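Local coordinates for protein Rho guanine nucleotide exchange factor 11 (PDB 5JHH) that probably activates Rho-family GTPases by promoting exchange of bound GDP for GTP, through its catalytic RhoGEF (DH) domain and the PH domain that follows, at residues A64-N69 with D161-E166; P312-N317 with I333-K338; E29-E34 with K95-L100. One frame throughout, in Å; residues are numbered along the deposited sequence.

In the fold
Interactions 1 and 3 both lie in the all-helical RhoGEF domain, with centres about 25 Å apart, whereas interaction 2 lies in the PH domain, its centre about 43 Å from that of interaction 1 and about 54 Å from that of interaction 3. Helix 18-54 supplies Phe31 to interaction 3 and also packs against 161-166. His77 joins the two regions through hydrogen bonds to Glu34 and Glu166. Interactions 1 and 2 are buried, while interaction 3 is only partly so. All three are apolar across the contact: isoleucine meets a helix end in interaction 1, a leucine of strand 313-315 meets strand 330-335 across the fold in interaction 2, and a phenylalanine ring meets a helix start in interaction 3.

Interaction 1: A64-N69 with D161-E166; sequences ARLFPN and DLIISE
Phe67 and Ile163 have the nearest CA atoms across the contact, 9.1 Å apart, so side chains must bridge the distance. On one side, helix 60-66 ends and Phe67 is the first residue to leave helical backbone angles. On the other, Leu162 to Ser165 form a type I turn between helices 159-162 and 165-182, with Ile163 at its second position. A helix end therefore faces a helix junction within the bundle of the RhoGEF domain.

Ile163 carries the contact with a single methyl. Its CG1 branch leaves anti to the backbone N (chi1 -157°) and runs on fully extended, which sends CD1 far enough to reach both partners. Ile163 CD1 lies 3.7 Å from Leu66 CD1, and the same methyl is 4.0 Å from Phe67 CE1, approaching the ring obliquely. Leucine suits this place because one of its two branch methyls can meet the isoleucine while its side chain also packs on Ala127 and Ile131 of helix 124-137. Phenylalanine brings a broad apolar surface, and its ring also meets that of Tyr49.

The turn is fastened from within. Leu162 O accepts Ser165 N at 3.0 Å and Ser165 OG at 2.9 Å, the hydroxyl arriving almost in line with the C=O bond (176°). Serine can double the turn bond because its hydroxyl is short enough to bend back to that oxygen. Nearby, Asp161 and Ile164 each pack on an aromatic side chain of another protein's chain, probably the GTPase.

No hydrogen bond crosses between the segments: dispersion and the hydrophobic effect join them, while the two bonds to Leu162 O shape the turn that presents Ile163.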
loop_
_atom_site.group_PDB
_atom_site.type_symbol
_atom_site.label_atom_id
_atom_site.label_comp_id
_atom_site.label_asym_id
_atom_site.label_seq_id
_atom_site.Cartn_x
_atom_site.Cartn_y
_atom_site.Cartn_z
ATOM N N ALA A 64 23.468 -4.090 7.475
ATOM C CA ALA A 64 22.579 -4.884 8.314
ATOM C C ALA A 64 21.218 -4.235 8.377
ATOM O O ALA A 64 20.211 -4.939 8.501
ATOM C CB ALA A 64 23.131 -5.090 9.726
ATOM N N ARG A 65 21.155 -2.911 8.250
ATOM C CA ARG A 65 19.855 -2.265 8.296
ATOM C C ARG A 65 19.086 -2.455 6.999
ATOM O O ARG A 65 17.861 -2.463 6.993
ATOM C CB ARG A 65 19.948 -0.787 8.739
ATOM C CG ARG A 65 20.154 -0.722 10.265
ATOM C CD ARG A 65 20.201 0.678 10.855
ATOM N NE ARG A 65 21.318 1.446 10.313
ATOM C CZ ARG A 65 22.441 1.770 10.977
ATOM N NH1 ARG A 65 22.617 1.416 12.244
ATOM N NH2 ARG A 65 23.397 2.474 10.370
ATOM N N LEU A 66 19.803 -2.608 5.900
ATOM C CA LEU A 66 19.181 -2.802 4.606
ATOM C C LEU A 66 18.753 -4.279 4.413
ATOM O O LEU A 66 17.727 -4.535 3.876
ATOM C CB LEU A 66 20.152 -2.388 3.526
ATOM C CG LEU A 66 19.737 -2.755 2.112
ATOM C CD1 LEU A 66 18.514 -1.982 1.720
ATOM C CD2 LEU A 66 20.873 -2.438 1.150
ATOM N N PHE A 67 19.581 -5.197 4.856
ATOM C CA PHE A 67 19.363 -6.626 4.782
ATOM C C PHE A 67 19.529 -7.243 6.179
ATOM O O PHE A 67 20.513 -7.838 6.485
ATOM C CB PHE A 67 20.339 -7.302 3.844
ATOM C CG PHE A 67 20.146 -7.008 2.416
ATOM C CD1 PHE A 67 19.112 -7.529 1.728
ATOM C CD2 PHE A 67 21.039 -6.232 1.749
ATOM C CE1 PHE A 67 18.963 -7.286 0.412
ATOM C CE2 PHE A 67 20.891 -5.967 0.432
ATOM C CZ PHE A 67 19.849 -6.495 -0.241
ATOM N N PRO A 68 18.442 -7.045 7.042
ATOM C CA PRO A 68 18.652 -7.530 8.410
ATOM C C PRO A 68 18.819 -9.010 8.638
ATOM O O PRO A 68 19.573 -9.381 9.483
ATOM C CB PRO A 68 17.400 -7.100 9.131
ATOM C CG PRO A 68 16.944 -5.945 8.422
ATOM C CD PRO A 68 17.063 -6.355 7.043
ATOM N N ASN A 69 18.076 -9.835 7.928
ATOM C CA ASN A 69 17.920 -11.217 8.264
ATOM C C ASN A 69 17.523 -12.007 7.047
ATOM O O ASN A 69 16.632 -12.796 7.076
ATOM C CB ASN A 69 16.849 -11.323 9.325
ATOM C CG ASN A 69 15.545 -10.730 8.872
ATOM O OD1 ASN A 69 15.487 -10.050 7.913
ATOM N ND2 ASN A 69 14.527 -10.985 9.584
ATOM N N ASP A 161 12.926 -2.216 -6.450
ATOM C CA ASP A 161 11.767 -2.857 -7.009
ATOM C C ASP A 161 11.728 -4.306 -6.591
ATOM O O ASP A 161 10.688 -4.925 -6.733
ATOM C CB ASP A 161 11.717 -2.789 -8.580
ATOM C CG ASP A 161 11.962 -1.378 -9.154
ATOM O OD1 ASP A 161 11.387 -0.355 -8.629
ATOM O OD2 ASP A 161 12.737 -1.294 -10.177
ATOM N N LEU A 162 12.845 -4.890 -6.157
ATOM C CA LEU A 162 12.898 -6.330 -5.828
ATOM C C LEU A 162 12.786 -6.588 -4.321
ATOM O O LEU A 162 12.240 -7.597 -3.858
ATOM C CB LEU A 162 14.238 -6.890 -6.307
ATOM C CG LEU A 162 14.477 -6.853 -7.818
ATOM C CD1 LEU A 162 15.932 -6.980 -8.208
ATOM C CD2 LEU A 162 13.671 -7.961 -8.507
ATOM N N ILE A 163 13.322 -5.666 -3.534
ATOM C CA ILE A 163 13.464 -5.887 -2.093
ATOM C C ILE A 163 12.112 -5.810 -1.348
ATOM O O ILE A 163 11.956 -6.304 -0.236
ATOM C CB ILE A 163 14.463 -4.895 -1.521
ATOM C CG1 ILE A 163 15.062 -5.406 -0.233
ATOM C CG2 ILE A 163 13.826 -3.567 -1.299
ATOM C CD1 ILE A 163 16.073 -4.471 0.381
ATOM N N ILE A 164 11.153 -5.181 -1.993
ATOM C CA ILE A 164 9.805 -5.106 -1.504
ATOM C C ILE A 164 8.999 -6.382 -1.759
ATOM O O ILE A 164 7.871 -6.514 -1.305
ATOM C CB ILE A 164 9.096 -3.898 -2.127
ATOM C CG1 ILE A 164 7.873 -3.562 -1.325
ATOM C CG2 ILE A 164 8.700 -4.168 -3.574
ATOM C CD1 ILE A 164 7.149 -2.367 -1.809
ATOM N N SER A 165 9.601 -7.357 -2.413
ATOM C CA SER A 165 8.866 -8.540 -2.802
ATOM C C SER A 165 8.360 -9.297 -1.587
ATOM O O SER A 165 7.346 -9.945 -1.680
ATOM C CB SER A 165 9.738 -9.459 -3.654
ATOM O OG SER A 165 10.816 -9.833 -2.802
ATOM N N GLU A 166 9.035 -9.245 -0.449
ATOM C CA GLU A 166 8.519 -9.975 0.660
ATOM C C GLU A 166 7.178 -9.399 1.157
ATOM O O GLU A 166 6.209 -10.129 1.367
ATOM C CB GLU A 166 9.497 -9.959 1.814
ATOM C CG GLU A 166 9.003 -10.822 2.984
ATOM C CD GLU A 166 9.113 -12.299 2.719
ATOM O OE1 GLU A 166 9.863 -12.647 1.796
ATOM O OE2 GLU A 166 8.480 -13.113 3.446
#

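Interaction 2: P312-N317 with I333-K338; sequences PVLKLN and IICTSK
In the PH-domain fold, Leu314 meets Ile333 in the interior and Cys335 at its margin, joining strand 313-315 to strand 330-335. The two strands are not paired with each other: the first hydrogen-bonds along strand 280-287, the second lies between strands 319-323 and 345-348. Their meeting is thus one of side chains, with Leu314 and Cys335 giving the closest CA atoms at 7.8 Å.

Leu314 divides its branches between two partners. CD1 of Leu314 touches CG2 of Ile333 at 4.0 Å, and CD2 of Leu314 rests 3.9 Å from SG of Cys335. Its forked end suits a residue that must reach two positions of the facing strand. Ile333 offers its short branch, CG2, which stands anti to the backbone N, whereas Cys335 supplies a compact, polarisable sulfur nearer the strand end. Tyr345 of strand 345-348 packs on all three residues and helps enclose the contact.

Nothing here is directional, since no hydrogen bond or charge pair passes between the segments. Backbone bonding pairs each strand with its own neighbours, and van der Waals contact among methyls and sulfur joins the two facing strands.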
loop_
_atom_site.group_PDB
_atom_site.type_symbol
_atom_site.label_atom_id
_atom_site.label_comp_id
_atom_site.label_asym_id
_atom_site.label_seq_id
_atom_site.Cartn_x
_atom_site.Cartn_y
_atom_site.Cartn_z
ATOM N N PRO A 312 -0.635 26.177 21.700
ATOM C CA PRO A 312 -0.316 25.370 20.521
ATOM C C PRO A 312 -0.407 23.862 20.784
ATOM O O PRO A 312 -0.342 23.068 19.847
ATOM C CB PRO A 312 1.128 25.778 20.205
ATOM C CG PRO A 312 1.704 26.233 21.513
ATOM C CD PRO A 312 0.580 26.448 22.501
ATOM N N VAL A 313 -0.585 23.494 22.048
ATOM C CA VAL A 313 -0.740 22.117 22.448
ATOM C C VAL A 313 -2.083 21.950 23.129
ATOM O O VAL A 313 -2.469 22.757 23.964
ATOM C CB VAL A 313 0.340 21.721 23.442
ATOM C CG1 VAL A 313 0.153 20.280 23.888
ATOM C CG2 VAL A 313 1.699 21.914 22.822
ATOM N N LEU A 314 -2.789 20.890 22.778
ATOM C CA LEU A 314 -4.075 20.558 23.400
ATOM C C LEU A 314 -3.986 19.175 23.993
ATOM O O LEU A 314 -3.406 18.297 23.393
ATOM C CB LEU A 314 -5.195 20.623 22.346
ATOM C CG LEU A 314 -5.323 22.028 21.736
ATOM C CD1 LEU A 314 -6.374 22.131 20.652
ATOM C CD2 LEU A 314 -5.627 23.026 22.849
ATOM N N LYS A 315 -4.549 19.001 25.181
ATOM C CA LYS A 315 -4.662 17.702 25.809
ATOM C C LYS A 315 -5.969 17.056 25.394
ATOM O O LYS A 315 -7.057 17.610 25.580
ATOM C CB LYS A 315 -4.580 17.828 27.319
ATOM C CG LYS A 315 -3.290 18.466 27.811
ATOM C CD LYS A 315 -2.966 17.934 29.202
ATOM C CE LYS A 315 -1.871 18.725 29.906
ATOM N NZ LYS A 315 -2.434 19.775 30.798
ATOM N N LEU A 316 -5.847 15.862 24.833
ATOM C CA LEU A 316 -6.961 15.177 24.240
ATOM C C LEU A 316 -7.970 14.752 25.268
ATOM O O LEU A 316 -9.101 14.482 24.916
ATOM C CB LEU A 316 -6.467 13.968 23.452
ATOM C CG LEU A 316 -5.613 14.258 22.203
ATOM C CD1 LEU A 316 -5.110 12.962 21.630
ATOM C CD2 LEU A 316 -6.378 15.027 21.138
ATOM N N ASN A 317 -7.590 14.696 26.537
ATOM C CA ASN A 317 -8.564 14.349 27.579
ATOM C C ASN A 317 -9.431 15.522 28.034
ATOM O O ASN A 317 -10.338 15.339 28.847
ATOM C CB ASN A 317 -7.859 13.760 28.803
ATOM C CG ASN A 317 -6.849 14.697 29.390
ATOM O OD1 ASN A 317 -6.811 15.877 29.066
ATOM N ND2 ASN A 317 -6.000 14.172 30.228
ATOM N N ILE A 333 -12.410 22.159 17.600
ATOM C CA ILE A 333 -11.960 21.586 18.825
ATOM C C ILE A 333 -12.272 22.547 19.963
ATOM O O ILE A 333 -11.863 23.713 19.956
ATOM C CB ILE A 333 -10.475 21.274 18.777
ATOM C CG1 ILE A 333 -10.211 20.316 17.608
ATOM C CG2 ILE A 333 -10.023 20.689 20.115
ATOM C CD1 ILE A 333 -8.746 20.090 17.319
ATOM N N ILE A 334 -12.991 22.020 20.947
ATOM C CA ILE A 334 -13.520 22.789 22.047
ATOM C C ILE A 334 -12.842 22.339 23.327
ATOM O O ILE A 334 -13.011 21.197 23.738
ATOM C CB ILE A 334 -15.016 22.546 22.149
ATOM C CG1 ILE A 334 -15.662 22.790 20.780
ATOM C CG2 ILE A 334 -15.609 23.401 23.256
ATOM C CD1 ILE A 334 -17.170 22.711 20.771
ATOM N N CYS A 335 -12.067 23.230 23.938
ATOM C CA CYS A 335 -11.320 22.907 25.149
ATOM C C CYS A 335 -12.268 22.970 26.318
ATOM O O CYS A 335 -13.039 23.920 26.436
ATOM C CB CYS A 335 -10.198 23.908 25.363
ATOM S SG CYS A 335 -9.172 24.208 23.904
ATOM N N THR A 336 -12.212 21.967 27.178
ATOM C CA THR A 336 -13.237 21.787 28.192
ATOM C C THR A 336 -12.774 22.103 29.600
ATOM O O THR A 336 -13.571 22.040 30.540
ATOM C CB THR A 336 -13.742 20.350 28.175
ATOM O OG1 THR A 336 -12.642 19.452 28.399
ATOM C CG2 THR A 336 -14.362 20.057 26.845
ATOM N N SER A 337 -11.486 22.399 29.747
ATOM C CA SER A 337 -10.942 22.887 31.007
ATOM C C SER A 337 -11.600 24.214 31.360
ATOM O O SER A 337 -11.640 25.126 30.521
ATOM C CB SER A 337 -9.437 23.113 30.866
ATOM O OG SER A 337 -8.979 24.028 31.835
ATOM N N LYS A 338 -12.114 24.333 32.585
ATOM C CA LYS A 338 -12.598 25.643 33.078
ATOM C C LYS A 338 -11.550 26.771 32.985
ATOM O O LYS A 338 -11.878 27.956 33.069
ATOM C CB LYS A 338 -13.136 25.548 34.500
ATOM C CG LYS A 338 -12.648 24.373 35.340
ATOM C CD LYS A 338 -13.774 23.388 35.628
ATOM C CE LYS A 338 -15.004 24.114 36.174
ATOM N NZ LYS A 338 -15.635 23.458 37.352
#

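Interaction 3: E29-E34 with K95-L100; sequences ELFVTE and KEISDL
The Phe31 ring receives two methyls, Ile97 CD1 and Leu100 CD2, both approaching obliquely. They come from the start of helix 98-105, while Phe31 belongs to the long helix 18-54 of the RhoGEF helical bundle. CD1 of Ile97 reaches the far end of the ring, 3.8 Å from Phe31 CZ and 3.9 Å from its CE1. Leu100 CD2 adds a looser touch, 4.3 Å from CZ of Phe31.

Phenylalanine suits this place because its length carries an apolar surface outward from the helix. The ring is turned so that its plane nearly contains the CA-CB bond (chi2 4°), and Met84 of helix 70-89 packs beside it. Isoleucine meets it with an extended branch while occupying the N-cap position of helix 98-105; Leu194 of helix 189-227 also packs on it. At this helix start Glu190 accepts bonds from Ile97 N and Ser98 OG, an arrangement in which its carboxylate probably complements the positive end of the helix dipole.

Within helix 18-54, Glu29 O accepts both Thr33 N at 2.8 Å and Thr33 OG1 at 2.6 Å, the hydroxyl lying 31° from the carbonyl plane.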
loop_
_atom_site.group_PDB
_atom_site.type_symbol
_atom_site.label_atom_id
_atom_site.label_comp_id
_atom_site.label_asym_id
_atom_site.label_seq_id
_atom_site.Cartn_x
_atom_site.Cartn_y
_atom_site.Cartn_z
ATOM N N GLU A 29 -0.917 -22.297 -8.661
ATOM C CA GLU A 29 -0.398 -20.938 -8.673
ATOM C C GLU A 29 0.351 -20.609 -7.367
ATOM O O GLU A 29 1.443 -20.053 -7.388
ATOM C CB GLU A 29 -1.516 -19.910 -8.903
ATOM C CG GLU A 29 -0.937 -18.529 -9.154
ATOM C CD GLU A 29 -1.924 -17.395 -9.230
ATOM O OE1 GLU A 29 -3.139 -17.586 -8.976
ATOM O OE2 GLU A 29 -1.447 -16.278 -9.537
ATOM N N LEU A 30 -0.237 -20.975 -6.242
ATOM C CA LEU A 30 0.408 -20.815 -4.973
ATOM C C LEU A 30 1.778 -21.433 -4.971
ATOM O O LEU A 30 2.759 -20.766 -4.648
ATOM C CB LEU A 30 -0.431 -21.427 -3.873
ATOM C CG LEU A 30 0.265 -21.536 -2.531
ATOM C CD1 LEU A 30 0.473 -20.156 -1.920
ATOM C CD2 LEU A 30 -0.569 -22.384 -1.596
ATOM N N PHE A 31 1.861 -22.702 -5.356
ATOM C CA PHE A 31 3.139 -23.378 -5.387
ATOM C C PHE A 31 4.121 -22.718 -6.316
ATOM O O PHE A 31 5.266 -22.510 -5.946
ATOM C CB PHE A 31 2.992 -24.845 -5.785
ATOM C CG PHE A 31 2.328 -25.727 -4.736
ATOM C CD1 PHE A 31 1.829 -25.212 -3.558
ATOM C CD2 PHE A 31 2.152 -27.070 -4.982
ATOM C CE1 PHE A 31 1.221 -26.028 -2.623
ATOM C CE2 PHE A 31 1.556 -27.892 -4.055
ATOM C CZ PHE A 31 1.096 -27.381 -2.871
ATOM N N VAL A 32 3.696 -22.406 -7.521
ATOM C CA VAL A 32 4.615 -21.906 -8.527
ATOM C C VAL A 32 5.078 -20.513 -8.126
ATOM O O VAL A 32 6.234 -20.184 -8.272
ATOM C CB VAL A 32 3.969 -21.900 -9.922
ATOM C CG1 VAL A 32 4.853 -21.190 -10.933
ATOM C CG2 VAL A 32 3.764 -23.333 -10.382
ATOM N N THR A 33 4.185 -19.702 -7.586
ATOM C CA THR A 33 4.598 -18.368 -7.188
ATOM C C THR A 33 5.398 -18.360 -5.860
ATOM O O THR A 33 6.183 -17.450 -5.605
ATOM C CB THR A 33 3.418 -17.470 -7.019
ATOM O OG1 THR A 33 2.497 -18.086 -6.091
ATOM C CG2 THR A 33 2.780 -17.213 -8.373
ATOM N N GLU A 34 5.260 -19.388 -5.049
ATOM C CA GLU A 34 6.175 -19.527 -3.920
ATOM C C GLU A 34 7.598 -19.817 -4.373
ATOM O O GLU A 34 8.555 -19.169 -3.925
ATOM C CB GLU A 34 5.701 -20.572 -2.970
ATOM C CG GLU A 34 6.469 -20.610 -1.678
ATOM C CD GLU A 34 6.264 -19.382 -0.776
ATOM O OE1 GLU A 34 5.280 -18.605 -0.909
ATOM O OE2 GLU A 34 7.123 -19.216 0.109
ATOM N N LYS A 95 -4.344 -33.185 -2.701
ATOM C CA LYS A 95 -5.514 -33.506 -1.906
ATOM C C LYS A 95 -5.669 -32.457 -0.832
ATOM O O LYS A 95 -5.757 -31.298 -1.180
ATOM C CB LYS A 95 -5.428 -34.934 -1.361
ATOM C CG LYS A 95 -5.531 -36.000 -2.454
ATOM C CD LYS A 95 -6.834 -35.883 -3.249
ATOM C CE LYS A 95 -7.128 -37.140 -4.068
ATOM N NZ LYS A 95 -6.091 -37.408 -5.111
ATOM N N GLU A 96 -5.681 -32.819 0.449
ATOM C CA GLU A 96 -5.803 -31.807 1.494
ATOM C C GLU A 96 -4.526 -30.961 1.581
ATOM O O GLU A 96 -3.402 -31.446 1.410
ATOM C CB GLU A 96 -6.127 -32.357 2.890
ATOM C CG GLU A 96 -6.270 -33.859 3.044
ATOM C CD GLU A 96 -7.598 -34.344 2.507
ATOM O OE1 GLU A 96 -7.591 -35.099 1.512
ATOM O OE2 GLU A 96 -8.642 -33.927 3.051
ATOM N N ILE A 97 -4.719 -29.687 1.882
ATOM C CA ILE A 97 -3.625 -28.763 1.888
ATOM C C ILE A 97 -3.607 -27.929 3.145
ATOM O O ILE A 97 -2.638 -27.225 3.390
ATOM C CB ILE A 97 -3.691 -27.900 0.624
ATOM C CG1 ILE A 97 -2.288 -27.624 0.146
ATOM C CG2 ILE A 97 -4.577 -26.661 0.817
ATOM C CD1 ILE A 97 -2.263 -26.791 -1.110
ATOM N N SER A 98 -4.621 -28.080 3.996
ATOM C CA SER A 98 -4.763 -27.178 5.112
ATOM C C SER A 98 -3.619 -27.314 6.113
ATOM O O SER A 98 -3.190 -26.329 6.688
ATOM C CB SER A 98 -6.112 -27.361 5.818
ATOM O OG SER A 98 -6.259 -28.685 6.263
ATOM N N ASP A 99 -3.145 -28.525 6.341
ATOM C CA ASP A 99 -2.083 -28.733 7.284
ATOM C C ASP A 99 -0.761 -28.056 6.802
ATOM O O ASP A 99 0.002 -27.575 7.588
ATOM C CB ASP A 99 -1.817 -30.226 7.446
ATOM C CG ASP A 99 -2.902 -30.974 8.257
ATOM O OD1 ASP A 99 -3.680 -30.375 9.021
ATOM O OD2 ASP A 99 -2.917 -32.212 8.139
ATOM N N LEU A 100 -0.448 -28.160 5.524
ATOM C CA LEU A 100 0.667 -27.447 4.980
ATOM C C LEU A 100 0.500 -25.925 5.191
ATOM O O LEU A 100 1.422 -25.256 5.640
ATOM C CB LEU A 100 0.804 -27.795 3.510
ATOM C CG LEU A 100 1.944 -27.171 2.723
ATOM C CD1 LEU A 100 3.307 -27.434 3.342
ATOM C CD2 LEU A 100 1.902 -27.728 1.329
#